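Cruciform cutting endonuclease 1, mitochondrial (Schizosaccharomyces pombe, PDB 1KCF) resolves Holliday junctions in mitochondria as a homodimeric endonuclease, cutting four-way DNA junctions at the point of strand exchange after 5'-CT-3' and 5'-TT-3' sequences. Local coordinates at residues A[11-16]-A[29-34]; A[57-60]-A[64-67]; A[73-76]-A[80-83]; A[123-126]-A[130-133]. All blocks are in the same frame, centred on the assembly; numbering follows the deposited sequence.

Interaction 1: residues A[11-16]-A[29-34]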
loop_
_atom_site.group_PDB
_atom_site.type_symbol
_atom_site.label_atom_id
_atom_site.label_comp_id
_atom_site.label_asym_id
_atom_site.label_seq_id
_atom_site.Cartn_x
_atom_site.Cartn_y
_atom_site.Cartn_z
ATOM N N HIS A 11 29.937 14.295 -7.260
ATOM C CA HIS A 11 30.655 13.147 -6.725
ATOM C C HIS A 11 30.279 12.958 -5.259
ATOM O O HIS A 11 30.021 11.841 -4.812
ATOM C CB HIS A 11 32.165 13.357 -6.854
ATOM C CG HIS A 11 32.979 12.226 -6.310
ATOM N ND1 HIS A 11 32.931 10.952 -6.835
ATOM C CD2 HIS A 11 33.848 12.170 -5.271
ATOM C CE1 HIS A 11 33.733 10.162 -6.145
ATOM N NE2 HIS A 11 34.301 10.875 -5.190
ATOM N N ILE A 12 30.248 14.064 -4.521
ATOM C CA ILE A 12 29.887 14.041 -3.111
ATOM C C ILE A 12 28.463 13.502 -2.945
ATOM O O ILE A 12 28.181 12.729 -2.024
ATOM C CB ILE A 12 29.977 15.461 -2.492
ATOM C CG1 ILE A 12 31.440 15.919 -2.468
ATOM C CG2 ILE A 12 29.388 15.470 -1.086
ATOM C CD1 ILE A 12 31.653 17.284 -1.849
ATOM N N CYS A 13 27.568 13.912 -3.839
ATOM C CA CYS A 13 26.184 13.455 -3.784
ATOM C C CYS A 13 26.114 11.945 -3.952
ATOM O O CYS A 13 25.337 11.273 -3.274
ATOM C CB CYS A 13 25.346 14.148 -4.860
ATOM S SG CYS A 13 24.934 15.868 -4.452
ATOM N N LYS A 14 26.937 11.413 -4.848
ATOM C CA LYS A 14 26.966 9.978 -5.085
ATOM C C LYS A 14 27.546 9.241 -3.882
ATOM O O LYS A 14 27.154 8.113 -3.592
ATOM C CB LYS A 14 27.795 9.657 -6.330
ATOM C CG LYS A 14 28.015 8.169 -6.548
ATOM C CD LYS A 14 28.819 7.886 -7.812
ATOM C CE LYS A 14 28.047 8.277 -9.061
ATOM N NZ LYS A 14 28.812 7.973 -10.299
ATOM N N LEU A 15 28.479 9.883 -3.184
ATOM C CA LEU A 15 29.110 9.275 -2.021
ATOM C C LEU A 15 28.220 9.347 -0.787
ATOM O O LEU A 15 28.495 8.693 0.215
ATOM C CB LEU A 15 30.444 9.959 -1.711
ATOM C CG LEU A 15 31.609 9.858 -2.699
ATOM C CD1 LEU A 15 32.792 10.622 -2.130
ATOM C CD2 LEU A 15 31.992 8.404 -2.941
ATOM N N THR A 16 27.158 10.143 -0.860
ATOM C CA THR A 16 26.244 10.295 0.265
ATOM C C THR A 16 24.826 9.849 -0.072
ATOM O O THR A 16 23.890 10.101 0.686
ATOM C CB THR A 16 26.201 11.758 0.743
ATOM O OG1 THR A 16 25.881 12.609 -0.360
ATOM C CG2 THR A 16 27.552 12.172 1.324
ATOM N N ARG A 29 23.286 23.029 -0.973
ATOM C CA ARG A 29 22.201 23.096 -0.001
ATOM C C ARG A 29 21.685 21.709 0.356
ATOM O O ARG A 29 21.383 21.431 1.515
ATOM C CB ARG A 29 21.060 23.953 -0.551
ATOM N N ARG A 30 21.581 20.848 -0.649
ATOM C CA ARG A 30 21.105 19.482 -0.451
ATOM C C ARG A 30 22.006 18.747 0.539
ATOM O O ARG A 30 21.527 18.116 1.486
ATOM C CB ARG A 30 21.090 18.747 -1.791
ATOM C CG ARG A 30 20.512 17.344 -1.747
ATOM C CD ARG A 30 20.325 16.841 -3.161
ATOM N NE ARG A 30 19.491 17.766 -3.923
ATOM C CZ ARG A 30 19.543 17.915 -5.242
ATOM N NH1 ARG A 30 20.396 17.197 -5.961
ATOM N NH2 ARG A 30 18.738 18.781 -5.843
ATOM N N ILE A 31 23.313 18.840 0.310
ATOM C CA ILE A 31 24.299 18.205 1.174
ATOM C C ILE A 31 24.209 18.776 2.587
ATOM O O ILE A 31 23.949 18.049 3.546
ATOM C CB ILE A 31 25.731 18.434 0.633
ATOM C CG1 ILE A 31 25.862 17.803 -0.754
ATOM C CG2 ILE A 31 26.766 17.847 1.591
ATOM C CD1 ILE A 31 27.171 18.108 -1.451
ATOM N N VAL A 32 24.417 20.083 2.701
ATOM C CA VAL A 32 24.382 20.769 3.987
ATOM C C VAL A 32 23.076 20.570 4.757
ATOM O O VAL A 32 23.076 20.468 5.986
ATOM C CB VAL A 32 24.607 22.292 3.798
ATOM C CG1 VAL A 32 24.520 23.010 5.140
ATOM C CG2 VAL A 32 25.960 22.542 3.148
ATOM N N ASP A 33 21.966 20.513 4.031
ATOM C CA ASP A 33 20.656 20.359 4.652
ATOM C C ASP A 33 20.177 18.919 4.798
ATOM O O ASP A 33 19.098 18.679 5.335
ATOM C CB ASP A 33 19.624 21.172 3.872
ATOM C CG ASP A 33 19.882 22.665 3.951
ATOM O OD1 ASP A 33 19.669 23.362 2.934
ATOM O OD2 ASP A 33 20.291 23.139 5.034
ATOM N N SER A 34 20.970 17.965 4.323
ATOM C CA SER A 34 20.600 16.555 4.437
ATOM C C SER A 34 20.315 16.246 5.905
ATOM O O SER A 34 21.127 16.545 6.776
ATOM C CB SER A 34 21.742 15.669 3.946
ATOM O OG SER A 34 22.900 15.880 4.735
#
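Ile12 and Ile31 meet at about a right angle, each reaching from its own helix into the space between helix 6-15 and helix 26-33. The branch methyl CG2 of Ile12 presses on the terminal methyl CD1 of Ile31 at 3.5 Å, tighter than a usual methyl-methyl contact, and CB of Ile12 lies 4.0 Å from the same CD1. In Ile12 it is CG2 that stands anti to the backbone N and faces the other helix, while CG1 takes the place beside that N (chi1 -67°). Ile31 has the same first torsion but uses its long branch, which is extended at chi2 (173°) and so carries CD1 across the gap. Cys13 closes in on this branch from further along its helix, its SG 4.3 Å from CG1 of Ile31.

No hydrogen bond joins the two segments; side chains near the helix ends bond back to their own backbone. Where helix 6-15 runs out, Thr16 folds back and its OG1 donates to Ile12 O over 2.8 Å, from outside the carbonyl plane. In the other segment Ile31 O accepts two bonds from Ser34, from OG at 2.7 Å in the carbonyl plane and from N at 3.1 Å. Leu18 touches both Cys13 and Ile31, and helix 224-253 lies alongside, with Cys252 on Ile31, Leu245 on Thr16 and Ser34, and Arg249 bonded to Ser34 O. Two short helices joined by a loop and packed through aliphatic side chains are what is expected of the SAP motif, to which both segments belong.

Interaction 2: residues A[57-60]-A[64-67]; sequences ASQN and KVII
The carboxamide of Asn60 is met at a slant by the terminal methyl of Ile66, CD1, which lies 3.2 Å from OD1 and 3.5 Å from CB, on the carbonyl side of the amide, with ND2 farther off. CG of Asn60 is anti to its own backbone N (chi1 -165°), a torsion that swings the amide across to the neighbouring strand. The other flat groups are the peptides of an antiparallel ladder. Ser58 and Ile66 form its hydrogen-bonded pair: Ile66 N gives to Ser58 O over 2.8 Å, and Ser58 N gives to Ile66 O over 2.9 Å.

The face bearing Ala57, Gln59, Val65 and Ile67 is mostly apolar, with CB of Ala57 3.9 Å from CG1 of Val65. Val65 and Gln59 meet helix 224-253, both touching Met239, while Ile67 packs on Ile204 and Phe206 of strand 204-206. The face bearing Ser58 and Ile66 is more mixed: OG of Ser58 bonds to His68 and to the backbone N of Arg41, while Ile66 also touches Glu207. An alanine in place of Ile66 would probably leave the amide of Asn60 without the methyl it rests on, and so freer to turn, while the backbone pair with Ser58 could persist.

The hairpin of strands 52-59 and 65-73 thus takes its register from main-chain bonds. Its side chains differ by face, a largely apolar set turned to the long helix and strand 204-206, and the partly exposed Ser58 and Ile66 on the other, with the Asn60 amide lying against Ile66 CD1 at the hairpin end.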
loop_
_atom_site.group_PDB
_atom_site.type_symbol
_atom_site.label_atom_id
_atom_site.label_comp_id
_atom_site.label_asym_id
_atom_site.label_seq_id
_atom_site.Cartn_x
_atom_site.Cartn_y
_atom_site.Cartn_z
ATOM N N ALA A 57 21.767 -3.849 11.200
ATOM C CA ALA A 57 23.128 -3.511 11.593
ATOM C C ALA A 57 23.275 -2.185 12.333
ATOM O O ALA A 57 22.329 -1.408 12.439
ATOM C CB ALA A 57 24.009 -3.500 10.360
ATOM N N SER A 58 24.483 -1.942 12.836
ATOM C CA SER A 58 24.811 -0.716 13.563
ATOM C C SER A 58 26.207 -0.249 13.157
ATOM O O SER A 58 27.060 -1.062 12.795
ATOM C CB SER A 58 24.781 -0.961 15.075
ATOM O OG SER A 58 23.494 -1.366 15.510
ATOM N N GLN A 59 26.439 1.059 13.208
ATOM C CA GLN A 59 27.741 1.595 12.843
ATOM C C GLN A 59 28.641 1.628 14.065
ATOM O O GLN A 59 28.269 2.154 15.115
ATOM C CB GLN A 59 27.611 3.000 12.259
ATOM C CG GLN A 59 28.890 3.500 11.614
ATOM C CD GLN A 59 28.684 3.920 10.174
ATOM O OE1 GLN A 59 28.003 4.909 9.894
ATOM N NE2 GLN A 59 29.269 3.167 9.247
ATOM N N ASN A 60 29.830 1.056 13.908
ATOM C CA ASN A 60 30.824 0.962 14.970
ATOM C C ASN A 60 31.548 2.286 15.223
ATOM O O ASN A 60 31.498 3.204 14.402
ATOM C CB ASN A 60 31.839 -0.122 14.595
ATOM C CG ASN A 60 32.681 -0.561 15.759
ATOM O OD1 ASN A 60 32.162 -0.901 16.822
ATOM N ND2 ASN A 60 33.992 -0.576 15.564
ATOM N N LYS A 64 32.922 1.154 11.440
ATOM C CA LYS A 64 32.725 -0.132 10.790
ATOM C C LYS A 64 31.288 -0.591 10.959
ATOM O O LYS A 64 30.658 -0.333 11.983
ATOM C CB LYS A 64 33.677 -1.182 11.361
ATOM C CG LYS A 64 35.111 -0.995 10.908
ATOM C CD LYS A 64 35.974 -2.170 11.304
ATOM C CE LYS A 64 37.392 -1.997 10.792
ATOM N NZ LYS A 64 38.235 -3.173 11.145
ATOM N N VAL A 65 30.768 -1.269 9.943
ATOM C CA VAL A 65 29.405 -1.764 9.991
ATOM C C VAL A 65 29.356 -3.101 10.713
ATOM O O VAL A 65 30.089 -4.025 10.371
ATOM C CB VAL A 65 28.830 -1.947 8.579
ATOM C CG1 VAL A 65 27.418 -2.510 8.669
ATOM C CG2 VAL A 65 28.844 -0.616 7.841
ATOM N N ILE A 66 28.489 -3.194 11.714
ATOM C CA ILE A 66 28.341 -4.417 12.481
ATOM C C ILE A 66 26.967 -5.022 12.226
ATOM O O ILE A 66 25.941 -4.415 12.528
ATOM C CB ILE A 66 28.503 -4.148 13.989
ATOM C CG1 ILE A 66 29.828 -3.420 14.237
ATOM C CG2 ILE A 66 28.470 -5.471 14.762
ATOM C CD1 ILE A 66 30.013 -2.947 15.659
ATOM N N ILE A 67 26.956 -6.223 11.662
ATOM C CA ILE A 67 25.714 -6.915 11.358
ATOM C C ILE A 67 25.216 -7.721 12.557
ATOM O O ILE A 67 25.955 -8.523 13.126
ATOM C CB ILE A 67 25.908 -7.851 10.146
ATOM C CG1 ILE A 67 26.190 -7.006 8.895
ATOM C CG2 ILE A 67 24.685 -8.744 9.964
ATOM C CD1 ILE A 67 26.394 -7.796 7.627
#

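Interaction 3: residues A[73-76]-A[80-83]; sequences ENLT and GLDI
Gly80 N donates to OE2 of Glu73 over 3.1 Å, a fairly straight bond (162° at the hydrogen) that arrives from well above the carboxylate plane, 63° out of it. Glu73 is brought there by a bend at chi2 (-72°), which folds the carboxylate over toward the start of the second segment. OE1 is engaged by the hydroxyl of Ser71, so the two oxygens have different partners and the rotation of the group is restrained. The carboxylate packs closely on Gly80, whose lack of a side chain suits the approach.

Beneath the carboxylate the contact turns apolar. CG of Glu73 lies 4.2 Å from CG of Leu81, and the CD2 methyl of Leu75 is shared by CD1 of Ile83 at 4.2 Å and CD1 of Leu81 at 4.4 Å. Leu101 of helix 91-109 touches all three of these aliphatic residues, and Phe52 reaches Leu75 and Leu81 from strand 52-59. With a leucine in place of Glu73, Gly80 N would probably lose its acceptor and Ser71 its carboxylate mate, freeing this bend of the loop to shift.

The segments belong to the loop that leaves strand 65-73 for helix 91-109 and then strand 113-118, the beta-alpha-beta crossover of the RNase H-like fold shared with RuvC resolvases.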
loop_
_atom_site.group_PDB
_atom_site.type_symbol
_atom_site.label_atom_id
_atom_site.label_comp_id
_atom_site.label_asym_id
_atom_site.label_seq_id
_atom_site.Cartn_x
_atom_site.Cartn_y
_atom_site.Cartn_z
ATOM N N GLU A 73 14.047 -14.515 3.396
ATOM C CA GLU A 73 12.953 -15.422 3.699
ATOM C C GLU A 73 11.900 -15.513 2.608
ATOM O O GLU A 73 11.729 -14.597 1.812
ATOM C CB GLU A 73 12.273 -14.974 4.995
ATOM C CG GLU A 73 13.233 -14.710 6.140
ATOM C CD GLU A 73 13.829 -15.977 6.706
ATOM O OE1 GLU A 73 14.751 -15.877 7.545
ATOM O OE2 GLU A 73 13.367 -17.072 6.321
ATOM N N ASN A 74 11.200 -16.639 2.592
ATOM C CA ASN A 74 10.124 -16.868 1.644
ATOM C C ASN A 74 8.878 -16.857 2.515
ATOM O O ASN A 74 8.582 -17.836 3.199
ATOM C CB ASN A 74 10.295 -18.221 0.954
ATOM C CG ASN A 74 9.221 -18.484 -0.088
ATOM O OD1 ASN A 74 9.419 -19.278 -1.008
ATOM N ND2 ASN A 74 8.078 -17.822 0.054
ATOM N N LEU A 75 8.169 -15.731 2.499
ATOM C CA LEU A 75 6.972 -15.539 3.309
ATOM C C LEU A 75 5.795 -16.444 2.941
ATOM O O LEU A 75 4.717 -16.335 3.521
ATOM C CB LEU A 75 6.551 -14.065 3.239
ATOM C CG LEU A 75 7.674 -13.053 3.528
ATOM C CD1 LEU A 75 7.123 -11.633 3.510
ATOM C CD2 LEU A 75 8.307 -13.354 4.882
ATOM N N THR A 76 6.004 -17.339 1.983
ATOM C CA THR A 76 4.961 -18.263 1.548
ATOM C C THR A 76 5.126 -19.626 2.214
ATOM O O THR A 76 4.176 -20.407 2.298
ATOM C CB THR A 76 4.990 -18.445 0.010
ATOM O OG1 THR A 76 4.500 -17.254 -0.617
ATOM C CG2 THR A 76 4.132 -19.624 -0.416
ATOM N N GLY A 80 12.203 -18.007 8.984
ATOM C CA GLY A 80 12.755 -17.568 10.252
ATOM C C GLY A 80 11.999 -16.450 10.945
ATOM O O GLY A 80 12.197 -16.224 12.137
ATOM N N LEU A 81 11.139 -15.745 10.215
ATOM C CA LEU A 81 10.374 -14.655 10.812
ATOM C C LEU A 81 9.108 -15.162 11.491
ATOM O O LEU A 81 8.322 -14.381 12.027
ATOM C CB LEU A 81 10.015 -13.608 9.752
ATOM C CG LEU A 81 11.199 -12.772 9.249
ATOM C CD1 LEU A 81 10.747 -11.824 8.146
ATOM C CD2 LEU A 81 11.797 -11.994 10.414
ATOM N N ASP A 82 8.916 -16.477 11.461
ATOM C CA ASP A 82 7.751 -17.095 12.082
ATOM C C ASP A 82 6.455 -16.471 11.575
ATOM O O ASP A 82 5.579 -16.110 12.359
ATOM C CB ASP A 82 7.841 -16.963 13.602
ATOM N N ILE A 83 6.338 -16.350 10.259
ATOM C CA ILE A 83 5.150 -15.771 9.650
ATOM C C ILE A 83 4.352 -16.847 8.922
ATOM O O ILE A 83 4.825 -17.450 7.959
ATOM C CB ILE A 83 5.536 -14.637 8.667
ATOM C CG1 ILE A 83 6.093 -13.452 9.457
ATOM C CG2 ILE A 83 4.330 -14.209 7.840
ATOM C CD1 ILE A 83 6.595 -12.320 8.604
#

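Interaction 4: residues A[123-126]-A[130-133]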
loop_
_atom_site.group_PDB
_atom_site.type_symbol
_atom_site.label_atom_id
_atom_site.label_comp_id
_atom_site.label_asym_id
_atom_site.label_seq_id
_atom_site.Cartn_x
_atom_site.Cartn_y
_atom_site.Cartn_z
ATOM N N SER A 123 13.043 -12.539 -13.623
ATOM C CA SER A 123 11.981 -13.128 -14.433
ATOM C C SER A 123 11.512 -14.490 -13.935
ATOM O O SER A 123 10.394 -14.903 -14.221
ATOM C CB SER A 123 12.405 -13.214 -15.915
ATOM O OG SER A 123 13.483 -14.116 -16.132
ATOM N N GLY A 124 12.355 -15.179 -13.175
ATOM C CA GLY A 124 11.980 -16.484 -12.661
ATOM C C GLY A 124 10.983 -16.447 -11.512
ATOM O O GLY A 124 10.216 -17.393 -11.329
ATOM N N ILE A 125 10.988 -15.362 -10.741
ATOM C CA ILE A 125 10.087 -15.230 -9.600
ATOM C C ILE A 125 8.628 -15.042 -9.995
ATOM O O ILE A 125 7.751 -15.735 -9.486
ATOM C CB ILE A 125 10.521 -14.064 -8.673
ATOM C CG1 ILE A 125 11.680 -14.527 -7.787
ATOM C CG2 ILE A 125 9.351 -13.595 -7.801
ATOM C CD1 ILE A 125 12.218 -13.460 -6.858
ATOM N N ALA A 126 8.362 -14.106 -10.895
ATOM C CA ALA A 126 6.995 -13.871 -11.324
ATOM C C ALA A 126 6.962 -12.962 -12.532
ATOM O O ALA A 126 7.999 -12.475 -12.982
ATOM C CB ALA A 126 6.192 -13.259 -10.186
ATOM N N GLU A 130 2.398 -9.108 -12.014
ATOM C CA GLU A 130 2.210 -9.688 -10.691
ATOM C C GLU A 130 3.219 -9.152 -9.679
ATOM O O GLU A 130 2.849 -8.750 -8.577
ATOM C CB GLU A 130 2.315 -11.211 -10.764
ATOM C CG GLU A 130 1.357 -11.847 -11.752
ATOM C CD GLU A 130 1.490 -13.358 -11.805
ATOM O OE1 GLU A 130 2.639 -13.858 -11.810
ATOM O OE2 GLU A 130 0.446 -14.045 -11.854
ATOM N N TRP A 131 4.492 -9.145 -10.059
ATOM C CA TRP A 131 5.547 -8.671 -9.177
ATOM C C TRP A 131 5.338 -7.209 -8.807
ATOM O O TRP A 131 5.451 -6.832 -7.641
ATOM C CB TRP A 131 6.907 -8.820 -9.850
ATOM C CG TRP A 131 8.042 -8.491 -8.947
ATOM C CD1 TRP A 131 8.561 -9.280 -7.956
ATOM C CD2 TRP A 131 8.801 -7.277 -8.935
ATOM N NE1 TRP A 131 9.598 -8.630 -7.333
ATOM C CE2 TRP A 131 9.765 -7.401 -7.913
ATOM C CE3 TRP A 131 8.758 -6.098 -9.688
ATOM C CZ2 TRP A 131 10.684 -6.384 -7.627
ATOM C CZ3 TRP A 131 9.670 -5.088 -9.404
ATOM C CH2 TRP A 131 10.622 -5.240 -8.380
ATOM N N THR A 132 5.052 -6.396 -9.819
ATOM C CA THR A 132 4.817 -4.971 -9.636
ATOM C C THR A 132 3.694 -4.714 -8.638
ATOM O O THR A 132 3.823 -3.867 -7.760
ATOM C CB THR A 132 4.464 -4.299 -10.976
ATOM O OG1 THR A 132 5.617 -4.304 -11.824
ATOM C CG2 THR A 132 4.006 -2.863 -10.763
ATOM N N LEU A 133 2.598 -5.455 -8.776
ATOM C CA LEU A 133 1.455 -5.297 -7.884
ATOM C C LEU A 133 1.746 -5.781 -6.466
ATOM O O LEU A 133 1.400 -5.109 -5.492
ATOM C CB LEU A 133 0.240 -6.039 -8.454
ATOM C CG LEU A 133 -0.436 -5.373 -9.662
ATOM C CD1 LEU A 133 -1.440 -6.326 -10.302
ATOM C CD2 LEU A 133 -1.123 -4.082 -9.213
#
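Glu130 approaches Ala126 at both ends of its side chain. CB, at the root, lies 4.4 Å from CB of Ala126; CG and CD then pass at 5.3 Å and 5.0 Å from that methyl, and at the tip OE1 comes back to 4.0 Å from it. CG stands anti to the carbonyl carbon (chi1 -56°) and the chain runs straight beyond it, an extended form that sets OE1 beside the methyl. OE1 also has a long, weak ion pair with Arg134.

Trp131 meets the loop as well. Its CD1 atom is 4.4 Å from CG2 of Ile125, an oblique approach to the indole, and its backbone N is 4.5 Å from the methyl of Ala126. Tyr121 ties the two parts together: its ring packs edge-to-face with Trp131, and its hydroxyl bonds to Ala126 O.

Further along the same helical turn, Thr132 packs on Leu133 of the second subunit and Leu133 on Asn136 of that subunit. The arrangement is the entry from a loop into helix 128-151 of this RNase H-like fold, at the homodimer interface, with the Trp131 side chain about 8 Å from that of the magnesium ligand Asp46.

In the fold
Interaction 1 stands apart in the SAP region, its centre about 37 Å from that of interaction 3, and it is buried and apolar across its helices, two isoleucines and a cysteine. The other three belong to the catalytic domain. Interactions 2 and 3 share strand 65-73, one near each end: the first is a main-chain ladder with side chains divided between two faces, the second a buried leucine and isoleucine cluster topped by one carboxylate-to-backbone bond. Interaction 4, partly exposed and without hydrogen bonds across its segments, lies about 18 Å from interaction 3 between centres. It alone includes residues that touch the second subunit, and it brings an aromatic side chain near the metal site.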